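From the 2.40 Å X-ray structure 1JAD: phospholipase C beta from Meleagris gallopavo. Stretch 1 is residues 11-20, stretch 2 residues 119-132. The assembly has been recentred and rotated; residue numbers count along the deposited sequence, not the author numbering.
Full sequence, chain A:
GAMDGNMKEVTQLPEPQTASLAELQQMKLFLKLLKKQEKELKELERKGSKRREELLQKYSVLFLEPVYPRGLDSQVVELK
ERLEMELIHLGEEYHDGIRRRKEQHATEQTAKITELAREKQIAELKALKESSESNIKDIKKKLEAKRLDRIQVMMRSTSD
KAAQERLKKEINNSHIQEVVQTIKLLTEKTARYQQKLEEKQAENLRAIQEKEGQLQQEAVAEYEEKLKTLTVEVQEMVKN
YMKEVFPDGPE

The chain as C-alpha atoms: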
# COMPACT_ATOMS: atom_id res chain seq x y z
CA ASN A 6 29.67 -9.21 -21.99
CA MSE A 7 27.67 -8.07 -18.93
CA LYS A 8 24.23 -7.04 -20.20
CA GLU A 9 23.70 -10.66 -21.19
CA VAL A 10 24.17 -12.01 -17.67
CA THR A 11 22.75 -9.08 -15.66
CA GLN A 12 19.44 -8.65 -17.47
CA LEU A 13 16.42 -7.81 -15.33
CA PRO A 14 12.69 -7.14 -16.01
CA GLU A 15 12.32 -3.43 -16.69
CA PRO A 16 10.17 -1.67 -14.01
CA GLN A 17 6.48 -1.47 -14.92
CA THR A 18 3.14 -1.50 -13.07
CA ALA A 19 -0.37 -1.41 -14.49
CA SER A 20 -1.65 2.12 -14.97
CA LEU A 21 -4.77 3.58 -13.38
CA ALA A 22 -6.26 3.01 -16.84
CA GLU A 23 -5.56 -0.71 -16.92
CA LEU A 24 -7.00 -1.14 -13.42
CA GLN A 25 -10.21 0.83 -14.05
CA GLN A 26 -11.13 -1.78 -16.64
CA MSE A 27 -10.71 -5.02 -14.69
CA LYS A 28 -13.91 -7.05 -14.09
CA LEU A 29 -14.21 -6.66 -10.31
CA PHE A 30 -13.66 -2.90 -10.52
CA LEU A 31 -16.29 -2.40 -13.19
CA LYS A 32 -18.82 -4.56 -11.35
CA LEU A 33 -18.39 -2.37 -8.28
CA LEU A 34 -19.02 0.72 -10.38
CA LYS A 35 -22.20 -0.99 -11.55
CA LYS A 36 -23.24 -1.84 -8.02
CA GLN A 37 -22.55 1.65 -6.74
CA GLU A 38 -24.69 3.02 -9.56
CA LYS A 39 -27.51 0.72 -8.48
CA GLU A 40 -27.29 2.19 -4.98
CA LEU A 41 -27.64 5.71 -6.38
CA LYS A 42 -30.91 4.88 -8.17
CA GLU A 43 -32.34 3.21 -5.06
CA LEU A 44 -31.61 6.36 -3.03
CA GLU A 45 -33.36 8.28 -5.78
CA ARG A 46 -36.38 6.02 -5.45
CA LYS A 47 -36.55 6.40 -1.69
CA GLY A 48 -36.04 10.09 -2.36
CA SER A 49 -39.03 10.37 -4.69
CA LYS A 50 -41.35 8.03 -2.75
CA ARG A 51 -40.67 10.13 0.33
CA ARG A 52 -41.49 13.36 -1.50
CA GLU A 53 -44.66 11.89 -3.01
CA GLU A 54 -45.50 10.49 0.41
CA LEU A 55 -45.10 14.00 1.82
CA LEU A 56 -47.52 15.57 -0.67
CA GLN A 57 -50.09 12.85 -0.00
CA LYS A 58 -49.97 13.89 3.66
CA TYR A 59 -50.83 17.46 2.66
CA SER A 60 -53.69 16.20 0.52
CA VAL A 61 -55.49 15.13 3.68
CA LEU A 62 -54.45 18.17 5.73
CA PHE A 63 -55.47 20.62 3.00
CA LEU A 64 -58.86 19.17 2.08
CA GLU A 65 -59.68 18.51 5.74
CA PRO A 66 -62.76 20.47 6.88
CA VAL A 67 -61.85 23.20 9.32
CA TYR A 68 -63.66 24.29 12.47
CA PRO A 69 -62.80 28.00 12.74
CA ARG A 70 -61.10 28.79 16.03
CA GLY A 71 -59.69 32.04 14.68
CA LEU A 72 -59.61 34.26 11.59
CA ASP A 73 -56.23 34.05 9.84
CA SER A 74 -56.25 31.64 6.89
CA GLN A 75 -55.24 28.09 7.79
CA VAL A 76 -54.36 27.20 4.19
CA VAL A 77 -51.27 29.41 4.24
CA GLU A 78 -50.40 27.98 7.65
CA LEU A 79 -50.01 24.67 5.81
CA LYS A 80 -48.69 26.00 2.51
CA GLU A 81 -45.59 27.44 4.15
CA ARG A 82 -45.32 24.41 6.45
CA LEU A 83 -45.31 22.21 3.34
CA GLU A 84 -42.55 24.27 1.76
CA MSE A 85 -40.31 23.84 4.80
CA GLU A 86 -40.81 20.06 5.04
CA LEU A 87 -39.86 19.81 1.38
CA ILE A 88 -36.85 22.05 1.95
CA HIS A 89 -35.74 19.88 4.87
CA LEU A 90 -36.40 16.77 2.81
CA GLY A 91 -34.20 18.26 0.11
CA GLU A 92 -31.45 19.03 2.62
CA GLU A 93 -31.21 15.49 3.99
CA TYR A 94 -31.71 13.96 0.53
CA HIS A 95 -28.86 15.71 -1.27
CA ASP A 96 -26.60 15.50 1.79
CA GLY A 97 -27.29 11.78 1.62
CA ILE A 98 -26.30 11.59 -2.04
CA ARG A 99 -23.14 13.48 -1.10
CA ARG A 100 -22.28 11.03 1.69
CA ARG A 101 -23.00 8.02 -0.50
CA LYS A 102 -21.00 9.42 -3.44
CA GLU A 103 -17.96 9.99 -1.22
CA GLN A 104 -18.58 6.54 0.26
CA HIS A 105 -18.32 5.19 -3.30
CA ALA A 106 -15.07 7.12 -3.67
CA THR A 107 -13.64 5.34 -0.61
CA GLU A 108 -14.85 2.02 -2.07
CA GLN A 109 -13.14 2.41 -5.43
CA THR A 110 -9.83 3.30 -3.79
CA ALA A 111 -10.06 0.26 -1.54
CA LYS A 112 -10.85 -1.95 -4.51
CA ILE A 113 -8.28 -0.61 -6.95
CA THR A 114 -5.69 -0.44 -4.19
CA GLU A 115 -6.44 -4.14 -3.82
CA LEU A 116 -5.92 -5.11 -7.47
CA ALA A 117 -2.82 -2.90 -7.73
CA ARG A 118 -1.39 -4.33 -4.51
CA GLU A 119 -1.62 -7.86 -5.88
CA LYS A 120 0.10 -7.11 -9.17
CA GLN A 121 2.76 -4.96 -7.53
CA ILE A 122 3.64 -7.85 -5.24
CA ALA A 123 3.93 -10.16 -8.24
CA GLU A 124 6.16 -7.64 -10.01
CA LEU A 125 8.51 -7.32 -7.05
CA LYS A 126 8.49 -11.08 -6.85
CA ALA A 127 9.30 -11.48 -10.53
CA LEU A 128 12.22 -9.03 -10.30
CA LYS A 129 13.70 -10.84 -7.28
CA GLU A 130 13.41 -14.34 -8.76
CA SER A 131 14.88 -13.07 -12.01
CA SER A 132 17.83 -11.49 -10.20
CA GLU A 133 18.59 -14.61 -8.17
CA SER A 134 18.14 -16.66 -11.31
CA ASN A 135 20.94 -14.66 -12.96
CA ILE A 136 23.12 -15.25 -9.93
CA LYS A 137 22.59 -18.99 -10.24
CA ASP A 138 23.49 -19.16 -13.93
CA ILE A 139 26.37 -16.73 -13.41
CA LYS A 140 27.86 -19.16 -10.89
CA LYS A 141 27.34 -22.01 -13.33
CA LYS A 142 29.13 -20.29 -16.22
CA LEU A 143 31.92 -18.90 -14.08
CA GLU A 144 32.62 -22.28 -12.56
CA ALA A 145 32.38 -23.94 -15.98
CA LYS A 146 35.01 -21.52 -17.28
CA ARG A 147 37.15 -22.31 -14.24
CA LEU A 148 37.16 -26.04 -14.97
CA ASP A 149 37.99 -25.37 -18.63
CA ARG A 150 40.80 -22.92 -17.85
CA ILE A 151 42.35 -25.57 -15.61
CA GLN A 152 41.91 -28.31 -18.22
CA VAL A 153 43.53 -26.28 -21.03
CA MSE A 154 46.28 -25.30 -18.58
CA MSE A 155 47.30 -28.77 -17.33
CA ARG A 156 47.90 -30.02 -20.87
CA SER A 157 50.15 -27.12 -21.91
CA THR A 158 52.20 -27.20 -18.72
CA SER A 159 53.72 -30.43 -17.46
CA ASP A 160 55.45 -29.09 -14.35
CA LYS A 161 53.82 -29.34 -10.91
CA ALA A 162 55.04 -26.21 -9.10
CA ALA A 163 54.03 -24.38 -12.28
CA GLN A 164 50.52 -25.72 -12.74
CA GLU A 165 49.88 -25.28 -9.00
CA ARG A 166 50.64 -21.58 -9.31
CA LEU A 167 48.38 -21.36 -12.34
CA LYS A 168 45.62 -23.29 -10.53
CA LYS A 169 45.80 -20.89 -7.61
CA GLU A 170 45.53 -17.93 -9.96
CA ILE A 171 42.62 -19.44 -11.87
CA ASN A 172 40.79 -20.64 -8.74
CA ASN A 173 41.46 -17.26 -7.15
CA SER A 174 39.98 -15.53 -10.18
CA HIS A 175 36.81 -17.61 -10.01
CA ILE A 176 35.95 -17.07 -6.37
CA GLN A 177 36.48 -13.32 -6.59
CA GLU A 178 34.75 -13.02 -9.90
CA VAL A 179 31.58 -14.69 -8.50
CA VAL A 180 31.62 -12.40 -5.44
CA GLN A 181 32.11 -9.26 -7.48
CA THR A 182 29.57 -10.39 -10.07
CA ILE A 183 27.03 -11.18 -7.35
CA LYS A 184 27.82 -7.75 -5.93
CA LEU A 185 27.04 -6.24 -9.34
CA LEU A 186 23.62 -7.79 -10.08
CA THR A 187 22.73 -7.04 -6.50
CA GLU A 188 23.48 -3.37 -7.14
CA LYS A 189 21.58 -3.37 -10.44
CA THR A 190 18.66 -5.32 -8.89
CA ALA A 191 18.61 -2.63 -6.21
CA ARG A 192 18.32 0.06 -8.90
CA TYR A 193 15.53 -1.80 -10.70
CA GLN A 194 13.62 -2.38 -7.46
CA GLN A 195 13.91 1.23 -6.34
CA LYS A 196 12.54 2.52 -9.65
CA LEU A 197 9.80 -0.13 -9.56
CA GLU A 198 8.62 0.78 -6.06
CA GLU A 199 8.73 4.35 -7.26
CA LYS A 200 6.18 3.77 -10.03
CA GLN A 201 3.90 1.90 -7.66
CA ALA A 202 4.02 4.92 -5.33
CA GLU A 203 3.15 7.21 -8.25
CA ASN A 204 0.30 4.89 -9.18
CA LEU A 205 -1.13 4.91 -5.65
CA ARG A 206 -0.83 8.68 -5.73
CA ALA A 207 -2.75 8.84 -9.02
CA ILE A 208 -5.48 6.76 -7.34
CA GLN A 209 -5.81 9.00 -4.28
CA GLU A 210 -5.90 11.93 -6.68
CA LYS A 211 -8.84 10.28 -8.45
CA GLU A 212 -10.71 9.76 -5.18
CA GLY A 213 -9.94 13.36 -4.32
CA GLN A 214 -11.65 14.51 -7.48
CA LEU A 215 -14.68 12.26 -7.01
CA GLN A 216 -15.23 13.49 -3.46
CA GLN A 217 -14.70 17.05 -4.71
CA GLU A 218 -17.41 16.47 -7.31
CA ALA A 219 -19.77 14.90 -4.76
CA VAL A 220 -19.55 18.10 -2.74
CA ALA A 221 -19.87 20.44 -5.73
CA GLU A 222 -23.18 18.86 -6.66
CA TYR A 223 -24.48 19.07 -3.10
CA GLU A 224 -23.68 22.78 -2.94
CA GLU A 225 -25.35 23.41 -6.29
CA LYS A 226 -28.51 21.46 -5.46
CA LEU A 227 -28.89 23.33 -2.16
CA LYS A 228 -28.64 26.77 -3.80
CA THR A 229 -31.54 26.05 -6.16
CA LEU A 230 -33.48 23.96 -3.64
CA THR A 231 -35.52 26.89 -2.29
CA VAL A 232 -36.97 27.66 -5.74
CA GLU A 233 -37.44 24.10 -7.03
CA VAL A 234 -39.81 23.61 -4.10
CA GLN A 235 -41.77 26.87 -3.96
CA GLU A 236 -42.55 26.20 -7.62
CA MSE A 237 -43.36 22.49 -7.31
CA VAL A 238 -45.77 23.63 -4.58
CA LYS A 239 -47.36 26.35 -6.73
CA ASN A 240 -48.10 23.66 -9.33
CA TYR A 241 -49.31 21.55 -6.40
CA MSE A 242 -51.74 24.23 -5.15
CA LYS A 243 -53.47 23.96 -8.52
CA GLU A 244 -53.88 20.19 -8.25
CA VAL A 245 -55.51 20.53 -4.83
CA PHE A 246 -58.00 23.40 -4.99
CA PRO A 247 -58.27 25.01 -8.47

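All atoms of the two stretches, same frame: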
# COMPACT_ATOMS: atom_id res chain seq x y z
N THR A 11 23.31 -9.92 -16.72
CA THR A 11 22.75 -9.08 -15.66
C THR A 11 21.42 -8.48 -16.11
O THR A 11 21.05 -7.39 -15.67
CB THR A 11 23.67 -7.89 -15.30
OG1 THR A 11 23.70 -6.95 -16.39
CG2 THR A 11 25.08 -8.38 -15.02
N GLN A 12 20.70 -9.18 -16.98
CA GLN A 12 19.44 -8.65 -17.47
C GLN A 12 18.26 -8.87 -16.52
O GLN A 12 18.00 -9.99 -16.07
CB GLN A 12 19.13 -9.22 -18.86
CG GLN A 12 17.83 -8.72 -19.46
CD GLN A 12 17.77 -8.91 -20.97
OE1 GLN A 12 18.03 -10.00 -21.47
NE2 GLN A 12 17.43 -7.84 -21.69
N LEU A 13 17.56 -7.78 -16.23
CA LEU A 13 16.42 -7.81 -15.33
C LEU A 13 15.16 -7.22 -15.98
O LEU A 13 15.25 -6.44 -16.92
CB LEU A 13 16.76 -7.02 -14.06
CG LEU A 13 17.98 -7.51 -13.27
CD1 LEU A 13 18.28 -6.55 -12.12
CD2 LEU A 13 17.74 -8.93 -12.75
N PRO A 14 13.97 -7.61 -15.49
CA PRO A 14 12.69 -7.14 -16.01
C PRO A 14 12.52 -5.65 -15.75
O PRO A 14 12.41 -5.21 -14.60
CB PRO A 14 11.67 -7.97 -15.22
CG PRO A 14 12.45 -9.22 -14.89
CD PRO A 14 13.72 -8.57 -14.40
N GLU A 15 12.48 -4.87 -16.82
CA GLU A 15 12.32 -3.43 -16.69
C GLU A 15 11.07 -3.04 -15.90
O GLU A 15 9.96 -3.50 -16.19
CB GLU A 15 12.35 -2.76 -18.08
CG GLU A 15 11.57 -3.47 -19.21
CD GLU A 15 12.28 -4.71 -19.78
OE1 GLU A 15 11.76 -5.26 -20.77
OE2 GLU A 15 13.34 -5.12 -19.26
N PRO A 16 11.23 -2.16 -14.89
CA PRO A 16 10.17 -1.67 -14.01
C PRO A 16 8.88 -1.21 -14.69
O PRO A 16 8.90 -0.29 -15.51
CB PRO A 16 10.87 -0.54 -13.27
CG PRO A 16 12.25 -1.09 -13.11
CD PRO A 16 12.50 -1.49 -14.55
N GLN A 17 7.77 -1.85 -14.35
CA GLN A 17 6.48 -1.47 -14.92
C GLN A 17 5.30 -2.01 -14.12
O GLN A 17 5.24 -3.19 -13.80
CB GLN A 17 6.35 -1.98 -16.36
CG GLN A 17 6.31 -3.48 -16.49
CD GLN A 17 5.66 -3.93 -17.79
OE1 GLN A 17 4.47 -3.69 -18.01
NE2 GLN A 17 6.43 -4.57 -18.65
N THR A 18 4.35 -1.13 -13.81
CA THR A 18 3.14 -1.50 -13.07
C THR A 18 1.93 -1.00 -13.84
O THR A 18 1.98 0.06 -14.46
CB THR A 18 3.09 -0.88 -11.65
OG1 THR A 18 4.04 -1.52 -10.80
CG2 THR A 18 1.69 -1.05 -11.04
N ALA A 19 0.86 -1.78 -13.80
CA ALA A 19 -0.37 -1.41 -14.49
C ALA A 19 -0.70 0.04 -14.18
O ALA A 19 -0.41 0.53 -13.09
CB ALA A 19 -1.52 -2.32 -14.05
N SER A 20 -1.28 0.73 -15.15
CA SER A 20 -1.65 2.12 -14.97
C SER A 20 -3.05 2.20 -14.37
O SER A 20 -3.74 1.18 -14.26
CB SER A 20 -1.60 2.87 -16.30
OG SER A 20 -2.42 2.22 -17.26
N GLU A 119 -1.92 -6.50 -5.47
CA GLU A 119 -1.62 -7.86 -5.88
C GLU A 119 -0.61 -7.95 -7.01
O GLU A 119 0.33 -8.74 -6.97
CB GLU A 119 -2.91 -8.59 -6.27
CG GLU A 119 -2.69 -10.03 -6.68
CD GLU A 119 -3.99 -10.72 -7.03
OE1 GLU A 119 -4.74 -10.19 -7.88
OE2 GLU A 119 -4.26 -11.80 -6.46
N LYS A 120 -0.80 -7.12 -8.03
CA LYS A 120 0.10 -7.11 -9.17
C LYS A 120 1.48 -6.62 -8.75
O LYS A 120 2.49 -7.23 -9.08
CB LYS A 120 -0.48 -6.24 -10.28
CG LYS A 120 -1.80 -6.79 -10.81
CD LYS A 120 -2.32 -6.04 -12.01
CE LYS A 120 -3.53 -6.76 -12.59
NZ LYS A 120 -3.21 -8.18 -12.93
N GLN A 121 1.51 -5.53 -7.99
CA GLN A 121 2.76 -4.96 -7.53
C GLN A 121 3.60 -5.95 -6.73
O GLN A 121 4.84 -5.91 -6.77
CB GLN A 121 2.46 -3.69 -6.72
CG GLN A 121 1.72 -2.66 -7.56
CD GLN A 121 1.37 -1.41 -6.80
OE1 GLN A 121 0.87 -0.44 -7.38
NE2 GLN A 121 1.64 -1.41 -5.50
N ILE A 122 2.93 -6.84 -6.00
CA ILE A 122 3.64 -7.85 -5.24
C ILE A 122 4.24 -8.85 -6.22
O ILE A 122 5.39 -9.28 -6.06
CB ILE A 122 2.71 -8.60 -4.26
CG1 ILE A 122 2.38 -7.69 -3.07
CG2 ILE A 122 3.37 -9.89 -3.78
CD1 ILE A 122 3.59 -7.32 -2.22
N ALA A 123 3.47 -9.20 -7.24
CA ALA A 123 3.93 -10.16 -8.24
C ALA A 123 5.10 -9.59 -9.03
O ALA A 123 6.00 -10.32 -9.42
CB ALA A 123 2.80 -10.51 -9.18
N GLU A 124 5.08 -8.28 -9.27
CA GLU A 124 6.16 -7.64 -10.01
C GLU A 124 7.42 -7.74 -9.18
O GLU A 124 8.43 -8.26 -9.65
CB GLU A 124 5.81 -6.18 -10.28
CG GLU A 124 4.46 -6.04 -10.92
CD GLU A 124 3.92 -4.64 -10.88
OE1 GLU A 124 4.27 -3.90 -9.93
OE2 GLU A 124 3.12 -4.29 -11.78
N LEU A 125 7.36 -7.27 -7.94
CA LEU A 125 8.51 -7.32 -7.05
C LEU A 125 9.01 -8.73 -6.93
O LEU A 125 10.21 -8.96 -6.79
CB LEU A 125 8.14 -6.81 -5.65
CG LEU A 125 7.77 -5.34 -5.45
CD1 LEU A 125 7.39 -5.13 -3.99
CD2 LEU A 125 8.95 -4.44 -5.82
N LYS A 126 8.10 -9.69 -6.98
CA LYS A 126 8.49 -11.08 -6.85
C LYS A 126 9.20 -11.52 -8.12
O LYS A 126 10.22 -12.23 -8.06
CB LYS A 126 7.27 -11.94 -6.57
CG LYS A 126 7.58 -13.38 -6.25
CD LYS A 126 6.31 -14.13 -5.86
CE LYS A 126 6.61 -15.59 -5.55
NZ LYS A 126 7.14 -16.28 -6.75
N ALA A 127 8.69 -11.10 -9.26
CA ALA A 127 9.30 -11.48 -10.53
C ALA A 127 10.72 -10.90 -10.66
O ALA A 127 11.62 -11.58 -11.14
CB ALA A 127 8.43 -11.02 -11.70
N LEU A 128 10.91 -9.66 -10.22
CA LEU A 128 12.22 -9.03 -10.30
C LEU A 128 13.22 -9.82 -9.45
O LEU A 128 14.30 -10.20 -9.92
CB LEU A 128 12.13 -7.58 -9.83
CG LEU A 128 13.42 -6.76 -9.70
CD1 LEU A 128 14.13 -6.65 -11.06
CD2 LEU A 128 13.05 -5.39 -9.17
N LYS A 129 12.85 -10.09 -8.20
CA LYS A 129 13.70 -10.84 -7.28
C LYS A 129 14.06 -12.24 -7.76
O LYS A 129 15.22 -12.65 -7.64
CB LYS A 129 13.07 -10.92 -5.89
CG LYS A 129 12.89 -9.57 -5.24
CD LYS A 129 12.64 -9.68 -3.74
CE LYS A 129 12.49 -8.30 -3.12
NZ LYS A 129 12.39 -8.37 -1.65
N GLU A 130 13.09 -13.00 -8.28
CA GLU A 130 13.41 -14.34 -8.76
C GLU A 130 14.34 -14.25 -9.95
O GLU A 130 15.28 -15.03 -10.08
CB GLU A 130 12.15 -15.12 -9.16
CG GLU A 130 11.17 -15.36 -8.02
CD GLU A 130 10.15 -16.45 -8.33
OE1 GLU A 130 9.42 -16.34 -9.34
OE2 GLU A 130 10.09 -17.43 -7.56
N SER A 131 14.07 -13.29 -10.82
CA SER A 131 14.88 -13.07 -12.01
C SER A 131 16.34 -12.82 -11.60
O SER A 131 17.27 -13.48 -12.07
CB SER A 131 14.33 -11.87 -12.78
OG SER A 131 15.15 -11.55 -13.88
N SER A 132 16.52 -11.85 -10.70
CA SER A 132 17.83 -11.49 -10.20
C SER A 132 18.57 -12.72 -9.70
O SER A 132 19.67 -13.03 -10.17
CB SER A 132 17.68 -10.49 -9.06
OG SER A 132 18.89 -10.30 -8.37

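An extended segment without regular secondary structure lies along one side of a helix, held by an apolar patch around Leu128 at one end and by a single hydrogen bond from Thr18 to Glu124 at the other. The contact is modest, burying 444 Å² summed over both sides. The segment runs antiparallel to the helix: the nearest CA pairs are Leu13 with Ser131 (6.4 Å), Pro14 with Leu128 (6.0 Å) and Thr18 with Gln121 (6.5 Å), so residue numbers rise along the segment as they fall along the helix.

In the apolar patch, the CA-to-CB bond of Leu128 (chi1 t, chi2 p) points sideways to the segment, but the end of the side chain comes nearer. Leu128 CD1 lies 4.0 Å from Leu13 CB and 3.9 Å from Pro14 CD, distances typical of van der Waals packing. The CA-to-CB bond of Leu13 (m, t) is likewise sideways to the helix, and Leu13 CD2 reaches Ser132 CA at 3.6 Å. Small serine side chains suit this close approach: Pro14 CD sits 3.3 Å from Ser131 OG, with the proline CB directed toward the helix. Leu13 and Leu128 are both buried, as befits their aliphatic side chains.

The polar end depends on Thr18, whose CA-to-CB bond points toward the helix. With chi1 at -72° (m), Thr18 OG1 donates to Glu124 OE1 at a short 2.5 Å, while Thr18 CG2 comes within 3.8 Å of Gln121 OE1. The CA-to-CB bond of Glu124 (m, t) also points toward the segment. The second carboxylate oxygen, Glu124 OE2, is 3.1 Å from Gln17 O, but both atoms are acceptors, so proximity there provides no hydrogen bond. Beyond Thr18, Ala19 directs its small side chain toward the helix, Ala19 CB lying 4.3 Å from Lys120 CD; the aliphatic part of the lysine makes this contact while its end leads away.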